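Local coordinates for protein probable porin (Pseudomonas aeruginosa, PDB 2Y0H) that probably forms a beta-barrel channel through the bacterial outer membrane for small solutes, as a member of the OprD porin family, at residues A[9-14]-A[385-390]; A[37-42]-A[56-61]; A[294-299]-A[339-344]. All coordinates share one frame; numbering follows the deposited sequence.

Interactions 1 and 2 join neighbouring strand pairs on one side of the barrel, their centres about 10 Å apart, and meet directly through R41 and D11; the first, at the surface, zips the two ends of the chain together, while the second, partly buried, lies in a hairpin. Both rest on regular antiparallel backbone bonds, with apolar residues and detergent on the outer face. Interaction 3, its centre about 36 Å from those of the other two, is buried and works differently: a loop reaches the inner face of strand 339-351 through side-chain charges, a ring and a water.

Interaction 1: A[9-14]-A[385-390]; sequences HLDLRN and NYTLKL. With C8E ((hydroxyethyloxy)tri(ethyloxy)octane), chain I.
R13 reaches N385 with its CG anti to the backbone N (chi1 -179°) and a bend at chi3, which sets NE beside OD1; D11 and T387 match each other, CG of the one and OG1 of the other both anti to the carbonyl carbon, and this lays the two side chains alongside each other, pointing the same way. These pairs lie on the seam of an 18-stranded antiparallel barrel, where the first strand, 7-22, meets the last, 376-389, and the sheet closes on itself. L10 and L388 exchange two backbone hydrogen bonds, as do L12 and Y386, the shortest being L12 N to Y386 O at 2.6 Å. L10, L12, Y386 and L388 share the apolar face: CD2 of L12 approaches CB of L388 and CD2 of Y386, each at 4.3 Å, and the ethoxy part of a detergent lies over one face of the Y386 ring, though its exact placement is doubtful. The other face, inside the barrel, is polar. There the imidazole of H9 rests obliquely on T387, CD2 to CG2 3.7 Å, and D11 has a second partner in R41 of the next strand, while R13 also pairs with D122. T387 OG1 donates to D11 OD1 from above the carboxylate plane, over a short 2.5 Å. NE of R13 meets OD1 of N385 at 2.7 Å, in the guanidinium plane and on a lone pair of OD1, the two groups standing 87° apart.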
loop_
_atom_site.group_PDB
_atom_site.type_symbol
_atom_site.label_atom_id
_atom_site.label_comp_id
_atom_site.label_asym_id
_atom_site.label_seq_id
_atom_site.Cartn_x
_atom_site.Cartn_y
_atom_site.Cartn_z
ATOM N N HIS A 9 9.250 -19.827 4.593
ATOM C CA HIS A 9 9.138 -18.935 5.738
ATOM C C HIS A 9 7.723 -18.924 6.263
ATOM O O HIS A 9 6.768 -19.215 5.538
ATOM C CB HIS A 9 9.543 -17.505 5.379
ATOM C CG HIS A 9 10.993 -17.345 5.050
ATOM N ND1 HIS A 9 11.532 -17.746 3.848
ATOM C CD2 HIS A 9 12.014 -16.806 5.760
ATOM C CE1 HIS A 9 12.823 -17.469 3.833
ATOM N NE2 HIS A 9 13.141 -16.896 4.981
ATOM N N LEU A 10 7.593 -18.588 7.534
ATOM C CA LEU A 10 6.291 -18.381 8.124
ATOM C C LEU A 10 6.280 -16.998 8.757
ATOM O O LEU A 10 7.042 -16.721 9.692
ATOM C CB LEU A 10 5.968 -19.470 9.149
ATOM C CG LEU A 10 4.659 -19.308 9.932
ATOM C CD1 LEU A 10 3.461 -19.339 8.987
ATOM C CD2 LEU A 10 4.536 -20.385 11.005
ATOM N N ASP A 11 5.433 -16.126 8.219
ATOM C CA ASP A 11 5.292 -14.778 8.747
ATOM C C ASP A 11 4.177 -14.769 9.784
ATOM O O ASP A 11 3.065 -15.202 9.508
ATOM C CB ASP A 11 4.962 -13.786 7.634
ATOM C CG ASP A 11 6.054 -13.698 6.572
ATOM O OD1 ASP A 11 7.252 -13.791 6.915
ATOM O OD2 ASP A 11 5.708 -13.542 5.383
ATOM N N LEU A 12 4.473 -14.270 10.974
ATOM C CA LEU A 12 3.493 -14.239 12.041
ATOM C C LEU A 12 3.105 -12.804 12.348
ATOM O O LEU A 12 3.972 -11.944 12.502
ATOM C CB LEU A 12 4.061 -14.900 13.306
ATOM C CG LEU A 12 4.356 -16.407 13.294
ATOM C CD1 LEU A 12 3.180 -17.153 12.743
ATOM C CD2 LEU A 12 5.594 -16.756 12.491
ATOM N N ARG A 13 1.807 -12.538 12.444
ATOM C CA ARG A 13 1.362 -11.207 12.833
ATOM C C ARG A 13 0.313 -11.246 13.922
ATOM O O ARG A 13 -0.736 -11.851 13.750
ATOM C CB ARG A 13 0.818 -10.414 11.645
ATOM C CG ARG A 13 0.374 -8.999 12.051
ATOM C CD ARG A 13 0.106 -8.099 10.843
ATOM N NE ARG A 13 1.276 -7.996 9.983
ATOM C CZ ARG A 13 1.236 -7.546 8.739
ATOM N NH1 ARG A 13 0.080 -7.164 8.219
ATOM N NH2 ARG A 13 2.345 -7.484 8.018
ATOM N N ASN A 14 0.602 -10.594 15.043
ATOM C CA ASN A 14 -0.374 -10.461 16.121
ATOM C C ASN A 14 -0.843 -9.011 16.216
ATOM O O ASN A 14 -0.040 -8.080 16.322
ATOM C CB ASN A 14 0.186 -10.972 17.459
ATOM C CG ASN A 14 -0.896 -11.131 18.529
ATOM O OD1 ASN A 14 -1.075 -10.264 19.384
ATOM N ND2 ASN A 14 -1.620 -12.244 18.479
ATOM N N ASN A 385 5.113 -8.423 14.718
ATOM C CA ASN A 385 5.462 -9.135 13.503
ATOM C C ASN A 385 6.677 -10.013 13.721
ATOM O O ASN A 385 7.624 -9.616 14.402
ATOM C CB ASN A 385 5.763 -8.150 12.369
ATOM C CG ASN A 385 4.509 -7.583 11.742
ATOM O OD1 ASN A 385 3.777 -8.285 11.053
ATOM N ND2 ASN A 385 4.261 -6.306 11.971
ATOM N N TYR A 386 6.667 -11.197 13.123
ATOM C CA TYR A 386 7.854 -12.019 13.130
ATOM C C TYR A 386 7.883 -12.985 11.964
ATOM O O TYR A 386 6.869 -13.586 11.609
ATOM C CB TYR A 386 7.981 -12.796 14.444
ATOM C CG TYR A 386 9.186 -13.694 14.447
ATOM C CD1 TYR A 386 10.470 -13.161 14.518
ATOM C CD2 TYR A 386 9.048 -15.073 14.369
ATOM C CE1 TYR A 386 11.580 -13.978 14.512
ATOM C CE2 TYR A 386 10.155 -15.900 14.362
ATOM C CZ TYR A 386 11.418 -15.346 14.433
ATOM O OH TYR A 386 12.520 -16.163 14.417
ATOM N N THR A 387 9.059 -13.137 11.373
ATOM C CA THR A 387 9.234 -14.093 10.295
ATOM C C THR A 387 10.153 -15.235 10.717
ATOM O O THR A 387 11.322 -15.029 11.045
ATOM C CB THR A 387 9.762 -13.411 9.027
ATOM O OG1 THR A 387 8.751 -12.528 8.513
ATOM C CG2 THR A 387 10.143 -14.458 7.966
ATOM N N LEU A 388 9.597 -16.438 10.721
ATOM C CA LEU A 388 10.343 -17.648 11.032
ATOM C C LEU A 388 10.861 -18.285 9.749
ATOM O O LEU A 388 10.086 -18.498 8.811
ATOM C CB LEU A 388 9.412 -18.629 11.724
ATOM C CG LEU A 388 9.987 -19.959 12.191
ATOM C CD1 LEU A 388 10.703 -19.766 13.533
ATOM C CD2 LEU A 388 8.872 -20.983 12.311
ATOM N N LYS A 389 12.155 -18.588 9.692
ATOM C CA LYS A 389 12.708 -19.276 8.528
ATOM C C LYS A 389 12.575 -20.781 8.703
ATOM O O LYS A 389 13.138 -21.349 9.631
ATOM C CB LYS A 389 14.175 -18.898 8.275
ATOM C CG LYS A 389 14.785 -19.666 7.095
ATOM C CD LYS A 389 16.116 -19.092 6.605
ATOM C CE LYS A 389 17.308 -19.697 7.339
ATOM N NZ LYS A 389 18.602 -19.314 6.699
ATOM N N LEU A 390 11.815 -21.429 7.828
ATOM C CA LEU A 390 11.632 -22.872 7.924
ATOM C C LEU A 390 12.791 -23.627 7.277
ATOM O O LEU A 390 13.145 -24.719 7.732
ATOM C CB LEU A 390 10.294 -23.304 7.328
ATOM C CG LEU A 390 9.060 -22.777 8.063
ATOM C CD1 LEU A 390 7.790 -23.269 7.412
ATOM C CD2 LEU A 390 9.109 -23.205 9.521
HETATM O O9 C8E I . 8.387 -15.805 18.081
HETATM C C10 C8E I . 9.460 -16.587 17.595
HETATM C C11 C8E I . 10.769 -16.188 18.268
HETATM O O12 C8E I . 11.837 -16.933 17.709
HETATM C C13 C8E I . 12.875 -16.095 17.235
HETATM C C14 C8E I . 14.238 -16.590 17.711
HETATM O O15 C8E I . 15.088 -15.477 17.903
#

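Interaction 2: A[37-42]-A[56-61]; sequences GFVLRL and DATGLL. With C8E ((hydroxyethyloxy)tri(ethyloxy)octane), chain N.
F38 and L61 carry the closest apolar meeting between the two strands: the side chains lie alongside each other, pointing the same way, and CD2 of the F38 ring comes within 3.8 Å of CD2 of L61. CG of L61 sits anti to its backbone N (chi1 179°), which brings its CD2 up to the ring obliquely. Further along the same face L42 and A57 touch through their CB atoms at 4.1 Å. On the inner face V39 and T58 meet methyl to methyl, CG1 to CG2, at 4.0 Å. Backbone bonds form the second class. F38 with L61, L40 with G59 and L42 with A57 each exchange a pair of N-H to O bonds. The shortest runs from L40 N to G59 O at 2.7 Å. Strands 30-43 and 51-64 thereby make a beta hairpin of the porin barrel, one link in its all-next-neighbour meander. Detergent contacts are the third kind. The alkyl tail lies across both strands on the face of F38, L40 and L61. At G59, which has no side chain, it drops onto the main chain, detergent C3 standing 3.4 Å from G59 C. Charged groups look to other strands: R41 turns to D11 of strand 7-22, and D56 forms a salt bridge with K98 on the other neighbour.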
loop_
_atom_site.group_PDB
_atom_site.type_symbol
_atom_site.label_atom_id
_atom_site.label_comp_id
_atom_site.label_asym_id
_atom_site.label_seq_id
_atom_site.Cartn_x
_atom_site.Cartn_y
_atom_site.Cartn_z
ATOM N N GLY A 37 -2.344 -13.632 12.517
ATOM C CA GLY A 37 -2.166 -13.979 11.129
ATOM C C GLY A 37 -0.980 -14.896 10.929
ATOM O O GLY A 37 0.024 -14.818 11.650
ATOM N N PHE A 38 -1.112 -15.773 9.940
ATOM C CA PHE A 38 -0.026 -16.623 9.490
ATOM C C PHE A 38 0.059 -16.498 7.971
ATOM O O PHE A 38 -0.956 -16.592 7.288
ATOM C CB PHE A 38 -0.299 -18.086 9.849
ATOM C CG PHE A 38 -0.485 -18.331 11.309
ATOM C CD1 PHE A 38 0.612 -18.549 12.135
ATOM C CD2 PHE A 38 -1.754 -18.362 11.863
ATOM C CE1 PHE A 38 0.447 -18.798 13.494
ATOM C CE2 PHE A 38 -1.932 -18.620 13.224
ATOM C CZ PHE A 38 -0.824 -18.834 14.038
ATOM N N VAL A 39 1.262 -16.279 7.450
ATOM C CA VAL A 39 1.488 -16.333 6.015
ATOM C C VAL A 39 2.658 -17.256 5.754
ATOM O O VAL A 39 3.798 -16.959 6.119
ATOM C CB VAL A 39 1.758 -14.938 5.385
ATOM C CG1 VAL A 39 2.036 -15.069 3.880
ATOM C CG2 VAL A 39 0.593 -13.989 5.634
ATOM N N LEU A 40 2.349 -18.394 5.146
ATOM C CA LEU A 40 3.329 -19.397 4.816
ATOM C C LEU A 40 3.817 -19.146 3.396
ATOM O O LEU A 40 3.038 -19.184 2.444
ATOM C CB LEU A 40 2.706 -20.792 4.935
ATOM C CG LEU A 40 3.554 -21.966 4.457
ATOM C CD1 LEU A 40 4.808 -22.110 5.308
ATOM C CD2 LEU A 40 2.744 -23.255 4.470
ATOM N N ARG A 41 5.107 -18.867 3.261
ATOM C CA ARG A 41 5.702 -18.594 1.957
ATOM C C ARG A 41 6.673 -19.702 1.563
ATOM O O ARG A 41 7.699 -19.905 2.214
ATOM C CB ARG A 41 6.421 -17.239 1.972
ATOM C CG ARG A 41 5.484 -16.051 2.004
ATOM C CD ARG A 41 6.226 -14.712 2.040
ATOM N NE ARG A 41 6.947 -14.524 3.297
ATOM C CZ ARG A 41 8.272 -14.553 3.415
ATOM N NH1 ARG A 41 9.033 -14.745 2.346
ATOM N NH2 ARG A 41 8.837 -14.376 4.604
ATOM N N LEU A 42 6.332 -20.436 0.510
ATOM C CA LEU A 42 7.224 -21.453 -0.032
ATOM C C LEU A 42 7.736 -20.924 -1.359
ATOM O O LEU A 42 6.949 -20.446 -2.172
ATOM C CB LEU A 42 6.470 -22.766 -0.231
ATOM C CG LEU A 42 6.443 -23.842 0.863
ATOM C CD1 LEU A 42 6.423 -23.281 2.274
ATOM C CD2 LEU A 42 5.272 -24.815 0.645
ATOM N N ASP A 56 6.121 -21.075 -6.516
ATOM C CA ASP A 56 5.936 -20.604 -5.145
ATOM C C ASP A 56 4.540 -20.971 -4.674
ATOM O O ASP A 56 3.630 -21.185 -5.485
ATOM C CB ASP A 56 6.091 -19.080 -5.028
ATOM C CG ASP A 56 7.460 -18.592 -5.444
ATOM O OD1 ASP A 56 8.422 -19.381 -5.366
ATOM O OD2 ASP A 56 7.569 -17.413 -5.853
ATOM N N ALA A 57 4.376 -21.034 -3.361
ATOM C CA ALA A 57 3.070 -21.231 -2.748
ATOM C C ALA A 57 2.941 -20.229 -1.623
ATOM O O ALA A 57 3.898 -19.994 -0.886
ATOM C CB ALA A 57 2.928 -22.651 -2.213
ATOM N N THR A 58 1.773 -19.614 -1.504
ATOM C CA THR A 58 1.527 -18.679 -0.417
ATOM C C THR A 58 0.275 -19.120 0.331
ATOM O O THR A 58 -0.813 -19.125 -0.235
ATOM C CB THR A 58 1.358 -17.235 -0.926
ATOM O OG1 THR A 58 2.552 -16.813 -1.600
ATOM C CG2 THR A 58 1.067 -16.280 0.240
ATOM N N GLY A 59 0.433 -19.522 1.590
ATOM C CA GLY A 59 -0.700 -19.949 2.396
ATOM C C GLY A 59 -1.064 -18.885 3.418
ATOM O O GLY A 59 -0.187 -18.375 4.109
ATOM N N LEU A 60 -2.344 -18.538 3.511
ATOM C CA LEU A 60 -2.788 -17.504 4.449
ATOM C C LEU A 60 -3.825 -18.015 5.443
ATOM O O LEU A 60 -4.786 -18.693 5.062
ATOM C CB LEU A 60 -3.353 -16.281 3.714
ATOM C CG LEU A 60 -2.447 -15.602 2.679
ATOM C CD1 LEU A 60 -2.604 -16.261 1.314
ATOM C CD2 LEU A 60 -2.754 -14.113 2.588
ATOM N N LEU A 61 -3.639 -17.654 6.710
ATOM C CA LEU A 61 -4.576 -18.020 7.772
ATOM C C LEU A 61 -4.766 -16.879 8.757
ATOM O O LEU A 61 -3.806 -16.355 9.322
ATOM C CB LEU A 61 -4.103 -19.279 8.512
ATOM C CG LEU A 61 -4.987 -19.770 9.669
ATOM C CD1 LEU A 61 -6.294 -20.333 9.157
ATOM C CD2 LEU A 61 -4.254 -20.809 10.502
HETATM C C1 C8E N . -1.011 -21.531 8.374
HETATM C C2 C8E N . -0.275 -21.343 7.054
HETATM C C3 C8E N . -1.260 -21.199 5.897
HETATM C C4 C8E N . -1.756 -22.540 5.359
HETATM C C5 C8E N . -3.276 -22.506 5.180
HETATM C C6 C8E N . -3.707 -22.990 3.798
HETATM C C7 C8E N . -5.229 -22.944 3.669
HETATM C C8 C8E N . -5.826 -24.274 3.218
HETATM O O9 C8E N . -7.088 -24.479 3.831
HETATM C C10 C8E N . -8.193 -24.260 2.974
HETATM C C11 C8E N . -9.430 -24.952 3.553
#

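Interaction 3: A[294-299]-A[339-344]; sequences FTRPQE and DSEWER. With C8E ((hydroxyethyloxy)tri(ethyloxy)octane), chain L.
F294, R296 and E299 reach residues 339-344, the start of strand 339-351, from a loop in which R296 to E299 form a type II turn closed by E299 N to R296 O at 3.0 Å. E341 is central: its CG lies between the backbone N and the carbonyl carbon (chi1 64°), and the chain then extends toward the loop. R296 NH1 bonds to E341 OE1 at 3.0 Å from above the carboxylate plane, and NH2 makes a weak salt bridge to D339 OD2 at 3.4 Å. The hydroxyl of Y369 also bonds to OE1. A water donates to OE2 of E341 at 2.7 Å and weakly accepts from F294 N, bridging the segments. OE2 also sits over one face of the F294 ring, whose CE2 touches E341 CG at 3.5 Å; the ring's edge meets E343, itself bonded to backbone N atoms of Y291 and Q292. S340 and W342 turn away from the loop, where W342 CD1 meets detergent C10 at 3.4 Å. The barrel-wall strand thus presents D339, E341 and E343 to the loop and S340 and W342 to the detergent side. E299 OE1 accepts from R296 N, which steadies the carboxylate, and E299 OE2 stands 2.5 Å from E341 OE2. Two acid oxygens this close are consistent with one carboxyl holding a proton, and R296, shared with D339, would offset part of the remaining negative charge.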
loop_
_atom_site.group_PDB
_atom_site.type_symbol
_atom_site.label_atom_id
_atom_site.label_comp_id
_atom_site.label_asym_id
_atom_site.label_seq_id
_atom_site.Cartn_x
_atom_site.Cartn_y
_atom_site.Cartn_z
ATOM N N PHE A 294 -7.678 10.625 2.672
ATOM C CA PHE A 294 -7.741 12.030 2.250
ATOM C C PHE A 294 -7.840 12.179 0.733
ATOM O O PHE A 294 -7.181 13.027 0.123
ATOM C CB PHE A 294 -6.546 12.809 2.816
ATOM C CG PHE A 294 -6.644 13.047 4.293
ATOM C CD1 PHE A 294 -6.316 12.042 5.189
ATOM C CD2 PHE A 294 -7.113 14.256 4.783
ATOM C CE1 PHE A 294 -6.431 12.249 6.558
ATOM C CE2 PHE A 294 -7.230 14.472 6.158
ATOM C CZ PHE A 294 -6.894 13.463 7.040
ATOM N N THR A 295 -8.670 11.335 0.131
ATOM C CA THR A 295 -8.897 11.348 -1.308
ATOM C C THR A 295 -10.382 11.503 -1.624
ATOM O O THR A 295 -10.848 11.052 -2.663
ATOM C CB THR A 295 -8.364 10.060 -1.972
ATOM O OG1 THR A 295 -8.892 8.908 -1.288
ATOM C CG2 THR A 295 -6.819 10.035 -1.926
ATOM N N ARG A 296 -11.122 12.143 -0.721
ATOM C CA ARG A 296 -12.568 12.318 -0.898
ATOM C C ARG A 296 -12.836 13.353 -1.984
ATOM O O ARG A 296 -11.934 14.111 -2.343
ATOM C CB ARG A 296 -13.224 12.705 0.433
ATOM C CG ARG A 296 -13.209 11.569 1.443
ATOM C CD ARG A 296 -13.507 12.040 2.849
ATOM N NE ARG A 296 -14.896 12.454 2.997
ATOM C CZ ARG A 296 -15.480 12.676 4.172
ATOM N NH1 ARG A 296 -14.787 12.520 5.293
ATOM N NH2 ARG A 296 -16.752 13.048 4.225
ATOM N N PRO A 297 -14.069 13.385 -2.524
ATOM C CA PRO A 297 -14.284 14.251 -3.698
ATOM C C PRO A 297 -13.879 15.710 -3.418
ATOM O O PRO A 297 -14.302 16.282 -2.407
ATOM C CB PRO A 297 -15.793 14.131 -3.958
ATOM C CG PRO A 297 -16.209 12.831 -3.281
ATOM C CD PRO A 297 -15.305 12.692 -2.095
ATOM N N GLN A 298 -13.041 16.276 -4.281
ATOM C CA GLN A 298 -12.596 17.670 -4.162
ATOM C C GLN A 298 -11.738 18.026 -2.934
ATOM O O GLN A 298 -11.522 19.198 -2.647
ATOM C CB GLN A 298 -13.791 18.626 -4.255
ATOM C CG GLN A 298 -14.483 18.585 -5.596
ATOM C CD GLN A 298 -15.653 19.535 -5.683
ATOM O OE1 GLN A 298 -16.724 19.266 -5.141
ATOM N NE2 GLN A 298 -15.459 20.655 -6.372
ATOM N N GLU A 299 -11.236 17.031 -2.217
ATOM C CA GLU A 299 -10.501 17.316 -0.993
ATOM C C GLU A 299 -9.096 17.881 -1.227
ATOM O O GLU A 299 -8.345 17.374 -2.047
ATOM C CB GLU A 299 -10.410 16.069 -0.134
ATOM C CG GLU A 299 -9.807 16.309 1.238
ATOM C CD GLU A 299 -9.987 15.099 2.126
ATOM O OE1 GLU A 299 -10.341 14.037 1.584
ATOM O OE2 GLU A 299 -9.787 15.196 3.353
ATOM N N ASP A 339 -17.355 19.292 3.856
ATOM C CA ASP A 339 -16.836 18.699 5.080
ATOM C C ASP A 339 -15.350 19.033 5.178
ATOM O O ASP A 339 -14.740 19.505 4.208
ATOM C CB ASP A 339 -17.051 17.184 5.091
ATOM C CG ASP A 339 -17.071 16.599 6.498
ATOM O OD1 ASP A 339 -16.783 17.342 7.465
ATOM O OD2 ASP A 339 -17.384 15.393 6.637
ATOM N N SER A 340 -14.781 18.800 6.356
ATOM C CA SER A 340 -13.345 18.904 6.557
ATOM C C SER A 340 -12.963 17.886 7.617
ATOM O O SER A 340 -13.805 17.455 8.403
ATOM C CB SER A 340 -12.946 20.313 6.995
ATOM O OG SER A 340 -13.739 20.753 8.082
ATOM N N GLU A 341 -11.696 17.498 7.637
ATOM C CA GLU A 341 -11.256 16.432 8.521
ATOM C C GLU A 341 -9.784 16.597 8.864
ATOM O O GLU A 341 -9.034 17.263 8.143
ATOM C CB GLU A 341 -11.509 15.056 7.872
ATOM C CG GLU A 341 -10.707 14.803 6.585
ATOM C CD GLU A 341 -11.146 13.550 5.813
ATOM O OE1 GLU A 341 -11.998 12.792 6.304
ATOM O OE2 GLU A 341 -10.643 13.328 4.697
ATOM N N TRP A 342 -9.371 15.985 9.966
ATOM C CA TRP A 342 -7.957 15.888 10.282
ATOM C C TRP A 342 -7.615 14.556 10.942
ATOM O O TRP A 342 -8.467 13.914 11.556
ATOM C CB TRP A 342 -7.483 17.063 11.141
ATOM C CG TRP A 342 -8.034 17.181 12.525
ATOM C CD1 TRP A 342 -9.054 17.999 12.927
ATOM C CD2 TRP A 342 -7.561 16.520 13.718
ATOM N NE1 TRP A 342 -9.259 17.873 14.284
ATOM C CE2 TRP A 342 -8.358 16.973 14.793
ATOM C CE3 TRP A 342 -6.560 15.582 13.975
ATOM C CZ2 TRP A 342 -8.181 16.523 16.104
ATOM C CZ3 TRP A 342 -6.381 15.131 15.283
ATOM C CH2 TRP A 342 -7.188 15.606 16.331
ATOM N N GLU A 343 -6.364 14.138 10.801
ATOM C CA GLU A 343 -5.921 12.915 11.434
ATOM C C GLU A 343 -4.501 13.083 11.944
ATOM O O GLU A 343 -3.670 13.722 11.301
ATOM C CB GLU A 343 -6.005 11.732 10.467
ATOM C CG GLU A 343 -5.741 10.365 11.119
ATOM C CD GLU A 343 -6.008 9.165 10.185
ATOM O OE1 GLU A 343 -6.862 9.279 9.276
ATOM O OE2 GLU A 343 -5.360 8.108 10.370
ATOM N N ARG A 344 -4.237 12.526 13.115
ATOM C CA ARG A 344 -2.880 12.412 13.599
ATOM C C ARG A 344 -2.555 10.936 13.815
ATOM O O ARG A 344 -3.397 10.179 14.281
ATOM C CB ARG A 344 -2.699 13.201 14.895
ATOM C CG ARG A 344 -1.398 12.902 15.628
ATOM C CD ARG A 344 -0.624 14.178 15.885
ATOM N NE ARG A 344 -1.526 15.274 16.233
ATOM C CZ ARG A 344 -1.121 16.506 16.520
ATOM N NH1 ARG A 344 0.179 16.787 16.509
ATOM N NH2 ARG A 344 -2.011 17.448 16.821
HETATM C C7 C8E L . -9.696 21.641 11.008
HETATM C C8 C8E L . -11.066 21.343 10.401
HETATM O O9 C8E L . -11.450 20.013 10.707
HETATM C C10 C8E L . -11.779 19.829 12.074
HETATM C C11 C8E L . -13.091 19.057 12.210
HETATM O O12 C8E L . -13.762 19.415 13.401
HETATM O O HOH W 1 -10.530 10.760 3.767
#